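Local coordinates for protein (S)-2-haloacid dehalogenase IVA (Burkholderia cepacia, PDB 2NO4) that catalyses the hydrolytic dehalogenation of small (S)-2-haloalkanoic acids, giving the corresponding (R)-2-hydroxyalkanoic acids with inversion of configuration, at residues Val39-Leu49 and Phe80-Glu88. Residues are numbered along the deposited sequence; the frame is centred on the assembly and turned at random.
Sequences VGASAEALSML and FALRTYHLE. With SO4 (sulfate ion), chain J.
In the helical cap of this HAD-superfamily hydrolase, the start of helix 43-63 packs against the end of helix 70-84, the two short segments running roughly antiparallel, with 143° between their directions and their axes 9.2 Å apart. Leu46 and Ala81 face each other where the helix backbones come nearest, and the small side chain of Ala81 is consistent with that closeness: Leu46, its CG anti to the backbone N (chi1 179°), lays CD1 over that residue, 3.7 Å from Ala81 CB, and also meets CD2 of Leu82 and CD1 of Leu87. One turn on, Leu49 brings CD2 tip to tip with Thr84 CG2, 3.7 Å apart, and its side chain crosses that of Phe80 at about a right angle.

Tyr85 spreads its ring along the first turn of the partner helix. Leu46 N lies over one ring face, while the methyl of Ala45 sits 3.3 Å from Tyr85 OH. At its C-terminal end helix 70-84 closes in a Schellman motif at His86, after which Leu87 points toward the other segment, its CD1 4.0 Å from Val39 CG1. Polar linkage is indirect: a water donates to Tyr85 O at 2.7 Å and also bonds Ser42 OG.

Helix 90-102 borders the pair through Leu97 against Leu46 and Lys94 against Leu82, helix 30-33 touches helix 43-63 at Ser47, and Pro210 of the second subunit packs on Thr84.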
loop_
_atom_site.group_PDB
_atom_site.type_symbol
_atom_site.label_atom_id
_atom_site.label_comp_id
_atom_site.label_asym_id
_atom_site.label_seq_id
_atom_site.Cartn_x
_atom_site.Cartn_y
_atom_site.Cartn_z
ATOM N N VAL B 39 16.710 -13.997 -13.517
ATOM C CA VAL B 39 15.600 -13.093 -13.835
ATOM C C VAL B 39 15.925 -12.250 -15.075
ATOM O O VAL B 39 15.042 -11.992 -15.909
ATOM C CB VAL B 39 15.205 -12.176 -12.605
ATOM C CG1 VAL B 39 14.150 -11.106 -12.987
ATOM C CG2 VAL B 39 14.689 -13.036 -11.431
ATOM N N GLY B 40 17.178 -11.804 -15.193
ATOM C CA GLY B 40 17.545 -10.899 -16.281
ATOM C C GLY B 40 17.448 -9.469 -15.810
ATOM O O GLY B 40 17.283 -9.210 -14.597
ATOM N N ALA B 41 17.529 -8.531 -16.755
ATOM C CA ALA B 41 17.749 -7.121 -16.432
ATOM C C ALA B 41 16.583 -6.398 -15.693
ATOM O O ALA B 41 16.746 -5.277 -15.228
ATOM C CB ALA B 41 18.196 -6.348 -17.701
ATOM N N SER B 42 15.433 -7.057 -15.585
ATOM C CA SER B 42 14.277 -6.560 -14.817
ATOM C C SER B 42 14.332 -6.849 -13.327
ATOM O O SER B 42 13.398 -6.479 -12.617
ATOM C CB SER B 42 12.987 -7.203 -15.329
ATOM O OG SER B 42 12.645 -6.549 -16.526
ATOM N N ALA B 43 15.387 -7.531 -12.893
ATOM C CA ALA B 43 15.485 -8.091 -11.551
ATOM C C ALA B 43 15.160 -7.034 -10.512
ATOM O O ALA B 43 14.284 -7.238 -9.702
ATOM C CB ALA B 43 16.890 -8.715 -11.307
ATOM N N GLU B 44 15.828 -5.887 -10.552
ATOM C CA GLU B 44 15.554 -4.853 -9.529
ATOM C C GLU B 44 14.102 -4.293 -9.576
ATOM O O GLU B 44 13.458 -4.174 -8.525
ATOM C CB GLU B 44 16.620 -3.721 -9.540
ATOM C CG GLU B 44 16.354 -2.600 -8.504
ATOM C CD GLU B 44 16.225 -3.124 -7.047
ATOM O OE1 GLU B 44 16.926 -4.110 -6.686
ATOM O OE2 GLU B 44 15.402 -2.563 -6.268
ATOM N N ALA B 45 13.593 -3.979 -10.775
ATOM C CA ALA B 45 12.237 -3.487 -10.914
ATOM C C ALA B 45 11.213 -4.567 -10.473
ATOM O O ALA B 45 10.211 -4.245 -9.799
ATOM C CB ALA B 45 11.976 -2.989 -12.364
ATOM N N LEU B 46 11.492 -5.827 -10.823
ATOM C CA LEU B 46 10.695 -6.979 -10.365
ATOM C C LEU B 46 10.678 -7.072 -8.834
ATOM O O LEU B 46 9.616 -7.180 -8.232
ATOM C CB LEU B 46 11.248 -8.307 -10.891
ATOM C CG LEU B 46 10.449 -9.546 -10.419
ATOM C CD1 LEU B 46 9.325 -9.828 -11.393
ATOM C CD2 LEU B 46 11.337 -10.754 -10.325
ATOM N N SER B 47 11.868 -7.030 -8.238
ATOM C CA SER B 47 12.022 -7.050 -6.784
ATOM C C SER B 47 11.200 -5.953 -6.095
ATOM O O SER B 47 10.531 -6.227 -5.106
ATOM C CB SER B 47 13.497 -6.944 -6.411
ATOM O OG SER B 47 13.666 -7.196 -5.028
ATOM N N MET B 48 11.274 -4.719 -6.605
ATOM C CA MET B 48 10.505 -3.606 -6.050
ATOM C C MET B 48 8.985 -3.808 -6.174
ATOM O O MET B 48 8.240 -3.506 -5.248
ATOM C CB MET B 48 10.885 -2.301 -6.711
ATOM C CG MET B 48 12.343 -1.896 -6.505
ATOM S SD MET B 48 12.705 -0.360 -7.464
ATOM C CE MET B 48 11.425 0.681 -6.754
ATOM N N LEU B 49 8.522 -4.293 -7.316
ATOM C CA LEU B 49 7.073 -4.537 -7.494
ATOM C C LEU B 49 6.570 -5.670 -6.608
ATOM O O LEU B 49 5.481 -5.544 -6.038
ATOM C CB LEU B 49 6.721 -4.837 -8.951
ATOM C CG LEU B 49 5.231 -5.016 -9.293
ATOM C CD1 LEU B 49 4.337 -3.805 -8.949
ATOM C CD2 LEU B 49 5.157 -5.310 -10.791
ATOM N N PHE B 80 2.031 -11.921 -9.790
ATOM C CA PHE B 80 1.682 -10.658 -10.418
ATOM C C PHE B 80 2.904 -9.933 -11.013
ATOM O O PHE B 80 2.815 -9.414 -12.137
ATOM C CB PHE B 80 0.940 -9.738 -9.444
ATOM C CG PHE B 80 0.616 -8.420 -10.026
ATOM C CD1 PHE B 80 -0.496 -8.264 -10.862
ATOM C CD2 PHE B 80 1.472 -7.319 -9.802
ATOM C CE1 PHE B 80 -0.787 -7.009 -11.442
ATOM C CE2 PHE B 80 1.183 -6.073 -10.376
ATOM C CZ PHE B 80 0.057 -5.923 -11.196
ATOM N N ALA B 81 4.002 -9.872 -10.252
ATOM C CA ALA B 81 5.211 -9.163 -10.688
ATOM C C ALA B 81 5.862 -9.880 -11.882
ATOM O O ALA B 81 6.287 -9.238 -12.851
ATOM C CB ALA B 81 6.228 -8.922 -9.487
ATOM N N LEU B 82 5.902 -11.221 -11.829
ATOM C CA LEU B 82 6.443 -12.017 -12.938
ATOM C C LEU B 82 5.656 -11.833 -14.230
ATOM O O LEU B 82 6.257 -11.676 -15.289
ATOM C CB LEU B 82 6.488 -13.520 -12.573
ATOM C CG LEU B 82 7.503 -13.922 -11.511
ATOM C CD1 LEU B 82 7.258 -15.401 -11.148
ATOM C CD2 LEU B 82 8.928 -13.725 -11.993
ATOM N N ARG B 83 4.315 -11.878 -14.142
ATOM C CA ARG B 83 3.450 -11.619 -15.315
ATOM C C ARG B 83 3.594 -10.163 -15.842
ATOM O O ARG B 83 3.590 -9.911 -17.030
ATOM C CB ARG B 83 1.985 -11.902 -14.965
ATOM C CG ARG B 83 1.684 -13.337 -14.649
ATOM C CD ARG B 83 0.289 -13.491 -14.018
ATOM N NE ARG B 83 -0.097 -14.905 -13.969
ATOM C CZ ARG B 83 -1.210 -15.362 -13.403
ATOM N NH1 ARG B 83 -2.032 -14.522 -12.772
ATOM N NH2 ARG B 83 -1.474 -16.668 -13.437
ATOM N N THR B 84 3.725 -9.204 -14.929
ATOM C CA THR B 84 3.860 -7.794 -15.312
ATOM C C THR B 84 5.093 -7.629 -16.200
ATOM O O THR B 84 5.041 -6.905 -17.215
ATOM C CB THR B 84 3.948 -6.906 -14.040
ATOM O OG1 THR B 84 2.676 -6.931 -13.377
ATOM C CG2 THR B 84 4.323 -5.455 -14.375
ATOM N N TYR B 85 6.179 -8.316 -15.826
ATOM C CA TYR B 85 7.453 -8.239 -16.558
ATOM C C TYR B 85 7.557 -9.198 -17.746
ATOM O O TYR B 85 8.620 -9.277 -18.418
ATOM C CB TYR B 85 8.671 -8.244 -15.598
ATOM C CG TYR B 85 8.757 -6.890 -14.924
ATOM C CD1 TYR B 85 8.116 -6.647 -13.691
ATOM C CD2 TYR B 85 9.373 -5.812 -15.585
ATOM C CE1 TYR B 85 8.127 -5.381 -13.111
ATOM C CE2 TYR B 85 9.419 -4.553 -15.016
ATOM C CZ TYR B 85 8.791 -4.331 -13.800
ATOM O OH TYR B 85 8.816 -3.062 -13.299
ATOM N N HIS B 86 6.451 -9.927 -17.976
ATOM C CA HIS B 86 6.284 -10.917 -19.073
ATOM C C HIS B 86 7.487 -11.870 -19.105
ATOM O O HIS B 86 8.097 -12.098 -20.160
ATOM C CB HIS B 86 6.180 -10.227 -20.446
ATOM C CG HIS B 86 4.864 -9.584 -20.743
ATOM N ND1 HIS B 86 4.018 -9.085 -19.769
ATOM C CD2 HIS B 86 4.275 -9.291 -21.926
ATOM C CE1 HIS B 86 2.946 -8.566 -20.339
ATOM N NE2 HIS B 86 3.082 -8.665 -21.645
ATOM N N LEU B 87 7.857 -12.416 -17.953
ATOM C CA LEU B 87 9.119 -13.158 -17.887
ATOM C C LEU B 87 8.996 -14.553 -18.519
ATOM O O LEU B 87 7.948 -15.174 -18.446
ATOM C CB LEU B 87 9.651 -13.197 -16.462
ATOM C CG LEU B 87 10.401 -11.881 -16.150
ATOM C CD1 LEU B 87 10.519 -11.672 -14.679
ATOM C CD2 LEU B 87 11.786 -11.910 -16.769
ATOM N N GLU B 88 10.052 -15.006 -19.198
ATOM C CA GLU B 88 10.149 -16.406 -19.591
ATOM C C GLU B 88 10.320 -17.323 -18.350
ATOM O O GLU B 88 10.995 -16.959 -17.377
ATOM C CB GLU B 88 11.319 -16.595 -20.554
ATOM C CG GLU B 88 11.609 -18.042 -20.871
ATOM C CD GLU B 88 12.809 -18.228 -21.795
ATOM O OE1 GLU B 88 12.913 -19.324 -22.406
ATOM O OE2 GLU B 88 13.650 -17.300 -21.917
HETATM S S SO4 J . 1.569 -17.901 -15.452
HETATM O O1 SO4 J . 2.561 -18.975 -15.494
HETATM O O2 SO4 J . 0.383 -18.335 -14.734
HETATM O O3 SO4 J . 2.170 -16.784 -14.731
HETATM O O4 SO4 J . 1.136 -17.507 -16.791
HETATM O O HOH W 1 11.273 -8.576 -18.538
#